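Local coordinates for anopheles Plasmodium-responsive Leucine-rich repeat protein 1B (Anopheles gambiae, PDB 4XGO) that probably takes part in the mosquito's immune response to Plasmodium as a leucine-rich repeat protein, of which this chain is the repeat domain, at residues F13-S16 and A17-S21; Y61-P64 and H65-Q68; L231-N235 and N236-A240. One frame throughout, in Å; residues are numbered along the deposited sequence.

Interaction 1: residues F13-S16 and A17-S21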
ATOM      1  N   PHE A  13     -25.769  -5.539  17.297  1.00 22.67           N
ATOM      2  CA  PHE A  13     -26.132  -6.806  16.676  1.00 23.14           C
ATOM      3  C   PHE A  13     -24.900  -7.484  16.054  1.00 21.49           C
ATOM      4  O   PHE A  13     -24.592  -8.629  16.378  1.00 20.57           O
ATOM      5  CB  PHE A  13     -27.221  -6.624  15.620  1.00 24.82           C
ATOM      6  CG  PHE A  13     -27.634  -7.908  14.940  1.00 26.85           C
ATOM      7  CD1 PHE A  13     -28.609  -8.724  15.522  1.00 29.14           C
ATOM      8  CD2 PHE A  13     -27.052  -8.312  13.728  1.00 28.01           C
ATOM      9  CE1 PHE A  13     -28.998  -9.909  14.916  1.00 29.52           C
ATOM     10  CE2 PHE A  13     -27.442  -9.502  13.125  1.00 29.17           C
ATOM     11  CZ  PHE A  13     -28.419 -10.299  13.733  1.00 28.56           C
ATOM     12  N   THR A  14     -24.171  -6.778  15.199  1.00 20.13           N
ATOM     13  CA  THR A  14     -23.069  -7.434  14.521  1.00 19.10           C
ATOM     14  C   THR A  14     -21.952  -7.795  15.507  1.00 18.90           C
ATOM     15  O   THR A  14     -21.296  -8.847  15.353  1.00 19.14           O
ATOM     16  CB  THR A  14     -22.523  -6.621  13.337  1.00 18.62           C
ATOM     17  OG1 THR A  14     -22.029  -5.357  13.798  1.00 18.31           O
ATOM     18  CG2 THR A  14     -23.616  -6.389  12.300  1.00 18.98           C
ATOM     19  N   LEU A  15     -21.729  -6.960  16.525  1.00 18.87           N
ATOM     20  CA  LEU A  15     -20.736  -7.303  17.534  1.00 19.25           C
ATOM     21  C   LEU A  15     -21.193  -8.514  18.362  1.00 19.70           C
ATOM     22  O   LEU A  15     -20.387  -9.392  18.683  1.00 19.12           O
ATOM     23  CB  LEU A  15     -20.371  -6.106  18.415  1.00 20.08           C
ATOM     24  CG  LEU A  15     -19.325  -6.396  19.508  1.00 20.99           C
ATOM     25  CD1 LEU A  15     -18.035  -6.969  18.937  1.00 20.90           C
ATOM     26  CD2 LEU A  15     -19.019  -5.175  20.367  1.00 22.23           C
ATOM     27  N   SER A  16     -22.493  -8.582  18.677  1.00 20.43           N
ATOM     28  CA  SER A  16     -23.041  -9.735  19.403  0.50 21.08           C
ATOM     29  C   SER A  16     -22.809 -11.022  18.617  1.00 20.75           C
ATOM     30  O   SER A  16     -22.372 -12.040  19.187  1.00 21.49           O
ATOM     31  CB  SER A  16     -24.541  -9.557  19.676  0.50 21.65           C
ATOM     32  OG  SER A  16     -25.052 -10.619  20.470  0.50 22.01           O
ATOM     33  N   ALA A  17     -23.102 -10.979  17.325  1.00 20.79           N
ATOM     34  CA  ALA A  17     -22.940 -12.159  16.477  1.00 20.57           C
ATOM     35  C   ALA A  17     -21.473 -12.574  16.384  1.00 20.47           C
ATOM     36  O   ALA A  17     -21.152 -13.765  16.493  1.00 20.30           O
ATOM     37  CB  ALA A  17     -23.565 -11.941  15.116  1.00 20.18           C
ATOM     38  N   LEU A  18     -20.583 -11.602  16.213  1.00 20.12           N
ATOM     39  CA  LEU A  18     -19.145 -11.862  16.258  1.00 20.53           C
ATOM     40  C   LEU A  18     -18.676 -12.495  17.559  1.00 20.44           C
ATOM     41  O   LEU A  18     -17.964 -13.486  17.549  1.00 19.32           O
ATOM     42  CB  LEU A  18     -18.353 -10.571  16.052  1.00 20.63           C
ATOM     43  CG  LEU A  18     -18.123 -10.087  14.640  1.00 20.98           C
ATOM     44  CD1 LEU A  18     -17.480  -8.708  14.719  1.00 21.21           C
ATOM     45  CD2 LEU A  18     -17.253 -11.062  13.857  1.00 20.56           C
ATOM     46  N   LEU A  19     -19.051 -11.892  18.684  1.00 20.85           N
ATOM     47  CA  LEU A  19     -18.666 -12.413  20.003  1.00 21.99           C
ATOM     48  C   LEU A  19     -19.167 -13.846  20.213  1.00 21.85           C
ATOM     49  O   LEU A  19     -18.444 -14.670  20.757  1.00 22.32           O
ATOM     50  CB  LEU A  19     -19.179 -11.502  21.136  1.00 22.54           C
ATOM     51  CG  LEU A  19     -18.549 -10.101  21.200  1.00 23.20           C
ATOM     52  CD1 LEU A  19     -19.314  -9.181  22.146  1.00 23.79           C
ATOM     53  CD2 LEU A  19     -17.066 -10.145  21.555  1.00 23.34           C
ATOM     54  N   ALA A  20     -20.379 -14.146  19.743  1.00 22.53           N
ATOM     55  CA  ALA A  20     -20.940 -15.501  19.864  1.00 23.22           C
ATOM     56  C   ALA A  20     -20.100 -16.500  19.067  1.00 23.03           C
ATOM     57  O   ALA A  20     -19.813 -17.613  19.540  1.00 23.51           O
ATOM     58  CB  ALA A  20     -22.377 -15.531  19.377  1.00 23.52           C
ATOM     59  N   SER A  21     -19.705 -16.103  17.853  1.00 22.74           N
ATOM     60  CA  SER A  21     -18.858 -16.964  17.013  1.00 22.46           C
ATOM     61  C   SER A  21     -17.463 -17.179  17.643  1.00 22.18           C
ATOM     62  O   SER A  21     -16.884 -18.262  17.544  1.00 22.69           O
ATOM     63  CB  SER A  21     -18.786 -16.381  15.581  1.00 21.98           C
ATOM     64  OG  SER A  21     -17.912 -15.262  15.486  1.00 21.60           O
TER

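Interaction 2: residues Y61-P64 and H65-Q68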
ATOM      1  N   TYR A  61       6.018 -18.736   5.822  1.00 21.69           N
ATOM      2  CA  TYR A  61       5.787 -20.131   5.423  1.00 22.11           C
ATOM      3  C   TYR A  61       4.624 -20.722   6.183  1.00 21.01           C
ATOM      4  O   TYR A  61       4.377 -20.354   7.335  1.00 20.34           O
ATOM      5  CB  TYR A  61       7.004 -21.013   5.755  1.00 24.31           C
ATOM      6  CG  TYR A  61       8.301 -20.484   5.251  1.00 26.12           C
ATOM      7  CD1 TYR A  61       8.634 -20.581   3.904  1.00 27.30           C
ATOM      8  CD2 TYR A  61       9.205 -19.882   6.119  1.00 27.41           C
ATOM      9  CE1 TYR A  61       9.841 -20.082   3.432  1.00 28.98           C
ATOM     10  CE2 TYR A  61      10.411 -19.384   5.658  1.00 29.14           C
ATOM     11  CZ  TYR A  61      10.723 -19.488   4.324  1.00 29.63           C
ATOM     12  OH  TYR A  61      11.924 -18.985   3.876  1.00 33.16           O
ATOM     13  N   LEU A  62       3.917 -21.646   5.539  1.00 20.22           N
ATOM     14  CA  LEU A  62       2.948 -22.495   6.208  1.00 19.91           C
ATOM     15  C   LEU A  62       3.521 -23.912   6.319  1.00 20.38           C
ATOM     16  O   LEU A  62       3.942 -24.469   5.306  1.00 20.27           O
ATOM     17  CB  LEU A  62       1.652 -22.580   5.416  1.00 19.39           C
ATOM     18  CG  LEU A  62       0.823 -21.308   5.238  1.00 19.37           C
ATOM     19  CD1 LEU A  62      -0.335 -21.623   4.307  1.00 19.28           C
ATOM     20  CD2 LEU A  62       0.307 -20.764   6.552  1.00 19.60           C
ATOM     21  N   PRO A  63       3.504 -24.501   7.522  1.00 21.06           N
ATOM     22  CA  PRO A  63       3.866 -25.924   7.605  1.00 21.72           C
ATOM     23  C   PRO A  63       2.871 -26.782   6.812  1.00 21.70           C
ATOM     24  O   PRO A  63       1.683 -26.505   6.832  1.00 20.66           O
ATOM     25  CB  PRO A  63       3.783 -26.230   9.103  1.00 22.14           C
ATOM     26  CG  PRO A  63       3.741 -24.908   9.790  1.00 22.08           C
ATOM     27  CD  PRO A  63       3.127 -23.942   8.832  1.00 20.93           C
ATOM     28  N   PRO A  64       3.349 -27.826   6.108  1.00 23.03           N
ATOM     29  CA  PRO A  64       2.449 -28.566   5.201  1.00 22.75           C
ATOM     30  C   PRO A  64       1.225 -29.190   5.875  1.00 22.54           C
ATOM     31  O   PRO A  64       0.170 -29.301   5.234  1.00 22.22           O
ATOM     32  CB  PRO A  64       3.344 -29.661   4.590  1.00 24.39           C
ATOM     33  CG  PRO A  64       4.724 -29.423   5.087  1.00 24.86           C
ATOM     34  CD  PRO A  64       4.752 -28.269   6.033  1.00 23.77           C
ATOM     35  N   HIS A  65       1.360 -29.614   7.131  1.00 22.46           N
ATOM     36  CA  HIS A  65       0.259 -30.287   7.832  1.00 23.13           C
ATOM     37  C   HIS A  65      -0.432 -29.399   8.883  1.00 21.93           C
ATOM     38  O   HIS A  65      -1.175 -29.880   9.730  1.00 21.27           O
ATOM     39  CB  HIS A  65       0.761 -31.595   8.470  1.00 25.02           C
ATOM     40  CG  HIS A  65       1.404 -32.535   7.494  1.00 27.13           C
ATOM     41  ND1 HIS A  65       0.762 -32.994   6.363  1.00 28.51           N
ATOM     42  CD2 HIS A  65       2.633 -33.096   7.477  1.00 28.81           C
ATOM     43  CE1 HIS A  65       1.560 -33.812   5.703  1.00 29.19           C
ATOM     44  NE2 HIS A  65       2.706 -33.881   6.352  1.00 29.85           N
ATOM     45  N   VAL A  66      -0.221 -28.086   8.810  1.00 21.09           N
ATOM     46  CA  VAL A  66      -0.791 -27.185   9.814  1.00 20.45           C
ATOM     47  C   VAL A  66      -2.326 -27.266   9.898  1.00 20.14           C
ATOM     48  O   VAL A  66      -2.882 -27.096  10.985  1.00 19.64           O
ATOM     49  CB  VAL A  66      -0.335 -25.730   9.604  1.00 20.07           C
ATOM     50  CG1 VAL A  66      -0.941 -25.153   8.327  1.00 19.41           C
ATOM     51  CG2 VAL A  66      -0.680 -24.860  10.810  1.00 19.92           C
ATOM     52  N   PHE A  67      -3.002 -27.556   8.781  1.00 20.30           N
ATOM     53  CA  PHE A  67      -4.468 -27.573   8.757  1.00 20.48           C
ATOM     54  C   PHE A  67      -5.113 -28.946   8.990  1.00 22.16           C
ATOM     55  O   PHE A  67      -6.347 -29.067   8.997  1.00 22.28           O
ATOM     56  CB  PHE A  67      -5.016 -26.907   7.477  1.00 19.95           C
ATOM     57  CG  PHE A  67      -4.578 -25.470   7.302  1.00 18.98           C
ATOM     58  CD1 PHE A  67      -4.687 -24.554   8.352  1.00 18.69           C
ATOM     59  CD2 PHE A  67      -4.035 -25.028   6.095  1.00 18.46           C
ATOM     60  CE1 PHE A  67      -4.260 -23.241   8.206  1.00 18.55           C
ATOM     61  CE2 PHE A  67      -3.612 -23.715   5.945  1.00 18.20           C
ATOM     62  CZ  PHE A  67      -3.734 -22.811   6.994  1.00 18.11           C
ATOM     63  N   GLN A  68      -4.293 -29.972   9.213  1.00 23.67           N
ATOM     64  CA  GLN A  68      -4.815 -31.275   9.611  1.00 25.33           C
ATOM     65  C   GLN A  68      -5.634 -31.182  10.897  1.00 24.63           C
ATOM     66  O   GLN A  68      -6.586 -31.938  11.081  1.00 25.70           O
ATOM     67  CB  GLN A  68      -3.681 -32.265   9.817  1.00 27.31           C
ATOM     68  CG  GLN A  68      -2.941 -32.589   8.553  1.00 29.90           C
ATOM     69  CD  GLN A  68      -2.252 -33.931   8.656  1.00 31.87           C
ATOM     70  OE1 GLN A  68      -1.515 -34.184   9.608  1.00 33.92           O
ATOM     71  NE2 GLN A  68      -2.519 -34.807   7.702  1.00 33.73           N
TER
HETATM   72  O   HOH W   1      -2.234 -28.487   6.228  1.00 18.82           O

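Interaction 3: residues L231-N235 and N236-A240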
ATOM      1  N   LEU A 231     -19.893  -4.024 -23.232  1.00 15.29           N
ATOM      2  CA  LEU A 231     -18.660  -4.414 -23.902  1.00 15.04           C
ATOM      3  C   LEU A 231     -17.697  -3.232 -23.893  1.00 14.15           C
ATOM      4  O   LEU A 231     -17.969  -2.161 -24.477  1.00 13.59           O
ATOM      5  CB  LEU A 231     -18.945  -4.879 -25.341  1.00 15.60           C
ATOM      6  CG  LEU A 231     -17.717  -5.145 -26.213  1.00 16.05           C
ATOM      7  CD1 LEU A 231     -16.894  -6.300 -25.673  1.00 16.17           C
ATOM      8  CD2 LEU A 231     -18.129  -5.419 -27.643  1.00 16.48           C
ATOM      9  N   TYR A 232     -16.583  -3.404 -23.181  1.00 13.45           N
ATOM     10  CA  TYR A 232     -15.581  -2.376 -23.067  1.00 13.14           C
ATOM     11  C   TYR A 232     -14.321  -2.789 -23.810  1.00 13.20           C
ATOM     12  O   TYR A 232     -13.705  -3.820 -23.501  1.00 12.53           O
ATOM     13  CB  TYR A 232     -15.228  -2.111 -21.608  1.00 13.28           C
ATOM     14  CG  TYR A 232     -16.407  -1.744 -20.751  1.00 13.81           C
ATOM     15  CD1 TYR A 232     -17.144  -2.720 -20.105  1.00 14.68           C
ATOM     16  CD2 TYR A 232     -16.779  -0.421 -20.588  1.00 14.22           C
ATOM     17  CE1 TYR A 232     -18.237  -2.385 -19.310  1.00 15.57           C
ATOM     18  CE2 TYR A 232     -17.868  -0.075 -19.789  1.00 15.10           C
ATOM     19  CZ  TYR A 232     -18.589  -1.068 -19.155  1.00 15.65           C
ATOM     20  OH  TYR A 232     -19.676  -0.752 -18.348  1.00 17.33           O
ATOM     21  N   VAL A 233     -13.926  -1.982 -24.785  1.00 13.21           N
ATOM     22  CA  VAL A 233     -12.725  -2.275 -25.552  1.00 13.71           C
ATOM     23  C   VAL A 233     -11.929  -0.993 -25.781  1.00 13.36           C
ATOM     24  O   VAL A 233     -11.312  -0.800 -26.826  1.00 13.41           O
ATOM     25  CB  VAL A 233     -13.010  -2.989 -26.901  1.00 15.03           C
ATOM     26  CG1 VAL A 233     -11.759  -3.686 -27.380  1.00 15.98           C
ATOM     27  CG2 VAL A 233     -14.093  -4.041 -26.777  1.00 16.22           C
ATOM     28  N   SER A 234     -11.885  -0.136 -24.770  1.00 12.49           N
ATOM     29  CA  SER A 234     -11.138   1.110 -24.886  1.00 12.80           C
ATOM     30  C   SER A 234      -9.640   0.835 -24.826  1.00 12.74           C
ATOM     31  O   SER A 234      -9.196  -0.219 -24.320  1.00 12.36           O
ATOM     32  CB  SER A 234     -11.535   2.103 -23.795  1.00 12.73           C
ATOM     33  OG  SER A 234     -10.956   1.751 -22.550  1.00 13.27           O
ATOM     34  N   ASN A 235      -8.850   1.784 -25.321  1.00 12.37           N
ATOM     35  CA  ASN A 235      -7.394   1.691 -25.158  1.00 12.94           C
ATOM     36  C   ASN A 235      -6.827   0.402 -25.700  1.00 13.00           C
ATOM     37  O   ASN A 235      -5.977  -0.249 -25.072  1.00 12.72           O
ATOM     38  CB  ASN A 235      -7.025   1.874 -23.680  1.00 13.68           C
ATOM     39  CG  ASN A 235      -7.331   3.266 -23.194  1.00 13.89           C
ATOM     40  OD1 ASN A 235      -6.486   4.173 -23.296  1.00 15.14           O
ATOM     41  ND2 ASN A 235      -8.527   3.455 -22.657  1.00 13.68           N
ATOM     42  N   ASN A 236      -7.301   0.018 -26.880  1.00 12.73           N
ATOM     43  CA  ASN A 236      -6.661  -1.029 -27.651  1.00 13.26           C
ATOM     44  C   ASN A 236      -5.974  -0.364 -28.859  1.00 13.99           C
ATOM     45  O   ASN A 236      -5.582   0.806 -28.766  1.00 14.93           O
ATOM     46  CB  ASN A 236      -7.676  -2.110 -28.006  1.00 13.27           C
ATOM     47  CG  ASN A 236      -7.899  -3.099 -26.868  1.00 13.31           C
ATOM     48  OD1 ASN A 236      -7.310  -4.161 -26.855  1.00 13.65           O
ATOM     49  ND2 ASN A 236      -8.747  -2.757 -25.923  1.00 13.23           N
ATOM     50  N   ARG A 237      -5.850  -1.077 -29.968  1.00 14.89           N
ATOM     51  CA  ARG A 237      -5.228  -0.548 -31.184  1.00 15.91           C
ATOM     52  C   ARG A 237      -6.156  -0.730 -32.388  1.00 14.71           C
ATOM     53  O   ARG A 237      -5.676  -0.997 -33.517  1.00 14.73           O
ATOM     54  CB  ARG A 237      -3.929  -1.312 -31.459  1.00 18.13           C
ATOM     55  CG  ARG A 237      -2.937  -1.337 -30.321  1.00 20.89           C
ATOM     56  CD  ARG A 237      -1.744  -2.227 -30.648  1.00 23.38           C
ATOM     57  NE  ARG A 237      -0.731  -2.171 -29.594  1.00 26.65           N
ATOM     58  CZ  ARG A 237       0.509  -2.653 -29.734  1.00 27.68           C
ATOM     59  N   LEU A 238      -7.458  -0.609 -32.170  1.00 13.25           N
ATOM     60  CA  LEU A 238      -8.457  -0.898 -33.208  1.00 13.12           C
ATOM     61  C   LEU A 238      -8.393   0.177 -34.295  1.00 12.98           C
ATOM     62  O   LEU A 238      -8.328   1.359 -33.979  1.00 12.20           O
ATOM     63  CB  LEU A 238      -9.864  -0.931 -32.625  1.00 12.89           C
ATOM     64  CG  LEU A 238     -10.141  -1.973 -31.520  1.00 13.10           C
ATOM     65  CD1 LEU A 238     -11.541  -1.796 -30.943  1.00 13.18           C
ATOM     66  CD2 LEU A 238      -9.969  -3.357 -32.074  1.00 13.89           C
ATOM     67  N   VAL A 239      -8.413  -0.239 -35.565  1.00 13.32           N
ATOM     68  CA  VAL A 239      -8.380   0.719 -36.683  1.00 13.61           C
ATOM     69  C   VAL A 239      -9.686   0.771 -37.450  1.00 14.05           C
ATOM     70  O   VAL A 239     -10.141   1.840 -37.865  1.00 14.16           O
ATOM     71  CB  VAL A 239      -7.211   0.426 -37.657  1.00 14.03           C
ATOM     72  CG1 VAL A 239      -7.207   1.421 -38.807  1.00 14.61           C
ATOM     73  CG2 VAL A 239      -5.884   0.479 -36.921  1.00 14.23           C
ATOM     74  N   ALA A 240     -10.291  -0.382 -37.662  1.00 14.89           N
ATOM     75  CA  ALA A 240     -11.495  -0.470 -38.454  1.00 16.07           C
ATOM     76  C   ALA A 240     -12.431  -1.503 -37.855  1.00 16.95           C
ATOM     77  O   ALA A 240     -12.002  -2.580 -37.446  1.00 18.04           O
ATOM     78  CB  ALA A 240     -11.135  -0.835 -39.883  1.00 16.80           C
TER

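Interaction 1: residues F13-S16 and A17-S21
Leu15 and Leu19 touch one turn apart on a helix, with Leu15 CG 3.8 Å from Leu19 CD1. Their first torsions differ: Leu15 carries CG anti to its own nitrogen (chi1 180°), whereas the CG of Leu19 stands anti to its carbonyl carbon, and the two branched ends meet at a slant. The backbone bond between the same residues, Leu19 N to Leu15 O, is 2.8 Å long and nearly straight at 170°. Leu19 CG also rests 3.2 Å from Leu15 O, packing against the acceptor itself.

Ala17 is tied back in the same manner, its N lying 2.9 Å from Phe13 O at 163°, with its methyl CB 3.7 Å from that oxygen. Ser16 contributes its carbonyl, which accepts from Ala20 N at 3.0 Å. Successive bonds of this i to i+4 kind identify an alpha-helix.

This N-terminal helix, 12-23, lies against strand 8-10, where Leu15 packs on Leu10 and Leu18 on Met8. Apolar partners also come from the second subunit: Leu15 meets Ala42, Leu18 meets Leu30, and Leu19 meets Leu28 on strand 27-29 of that chain, so these three leucines belong to the contact between the two copies.

Interaction 2: residues Y61-P64 and H65-Q68
A water molecule spans Pro64 and Phe67: Phe67 N donates to its oxygen over 2.8 Å, and the water, 2.7 Å from Pro64 O, probably donates to that carbonyl. It sits beside a type I beta turn from Pro63 to Val66, in the loop that returns from strand 51-53 to strand 75-77 of the leucine-rich repeat solenoid.

The turn is closed by Val66 N, which donates to Pro63 O at 3.2 Å. Although the N-H points well at the oxygen (165°), the donor stands above the carbonyl plane, 60° out of it, so it does not use a lone pair. A further i to i+3 bond, Gln68 N to His65 O, follows directly.

Apolar contacts accompany the turn. The Pro63 ring presents CD to Val66 CB at 4.0 Å, meeting it at a slant. Leu62 CD1 comes within 4.2 Å of Phe67 CE2, and both side chains also touch Ile90, which packs this bend against the later loop that carries Ile90.

Val66 holds CG1 between its backbone nitrogen and carbonyl carbon (chi1 68°). This methyl therefore lies close to Pro63 O, at 3.3 Å from CG1, and also over the centre of one Phe67 face, 3.6 Å above the ring plane.

Interaction 3: residues L231-N235 and N236-A240
Asn236 turns its amide back on the chain that precedes it, with ND2 3.0 Å from Ser234 O and 3.4 Å from Val233 O. Both bonds are weak; the one to Ser234 O is bent to 126°. The side chain arrives there because CG is anti to the carbonyl carbon (chi1 -82°), which, together with chi2, turns the amide back toward the carbonyls of Val233 and Ser234. Its polar ends have further partners in the preceding coil: OD1 accepts from Leu214 N, and ND2 donates to Leu209 O.

A second polar contact joins neighbouring residues of the bend. Asn235 ND2 donates to Ser234 OG at 3.0 Å with the N-H nearly straight at 158°, the hydroxyl oxygen lying close to the amide plane.

The sequence from Leu231 to Leu238 follows the leucine-rich repeat consensus, in which a short strand is succeeded by an inward-turned asparagine. Asn259 occupies the equivalent place one coil later, and its ND2 donates to Val233 O while its OD1 accepts from Leu238 N. Such repeated bonds form the asparagine ladder, which links successive coils through side chains where the backbone has left the strand.

Van der Waals packing centres on Val233. Its CG1 lies against the asparagine amide, 3.5 Å from Asn236 ND2, the two side chains meeting at an angle. The apolar contact comes from farther along the loop, where Leu238, whose CB points toward 231-235, brings CD1 to within 4.0 Å of the same methyl, Val233 CG1.

In the fold
Following the chain from its N terminus, interaction 1 lies within helix 12-23, ahead of the first strand of the parallel series, 27-29, on the helix that packs against strand 8-10 and the second subunit. Interaction 2 closes a turn in the return loop between strands 51-53 and 75-77 and joins that loop to the one carrying Ile90. Interaction 3 rounds the bend that leaves strand 230-232, linking neighbouring coils through Asn236 and Asn259. Each is formed by a continuous piece of chain, and the three occur in series: none nests in or crosses another. Interactions 1 and 2 come no nearer than about 16 Å between nearest atoms, and interaction 3 lies on the opposite side of the chain's centre from both.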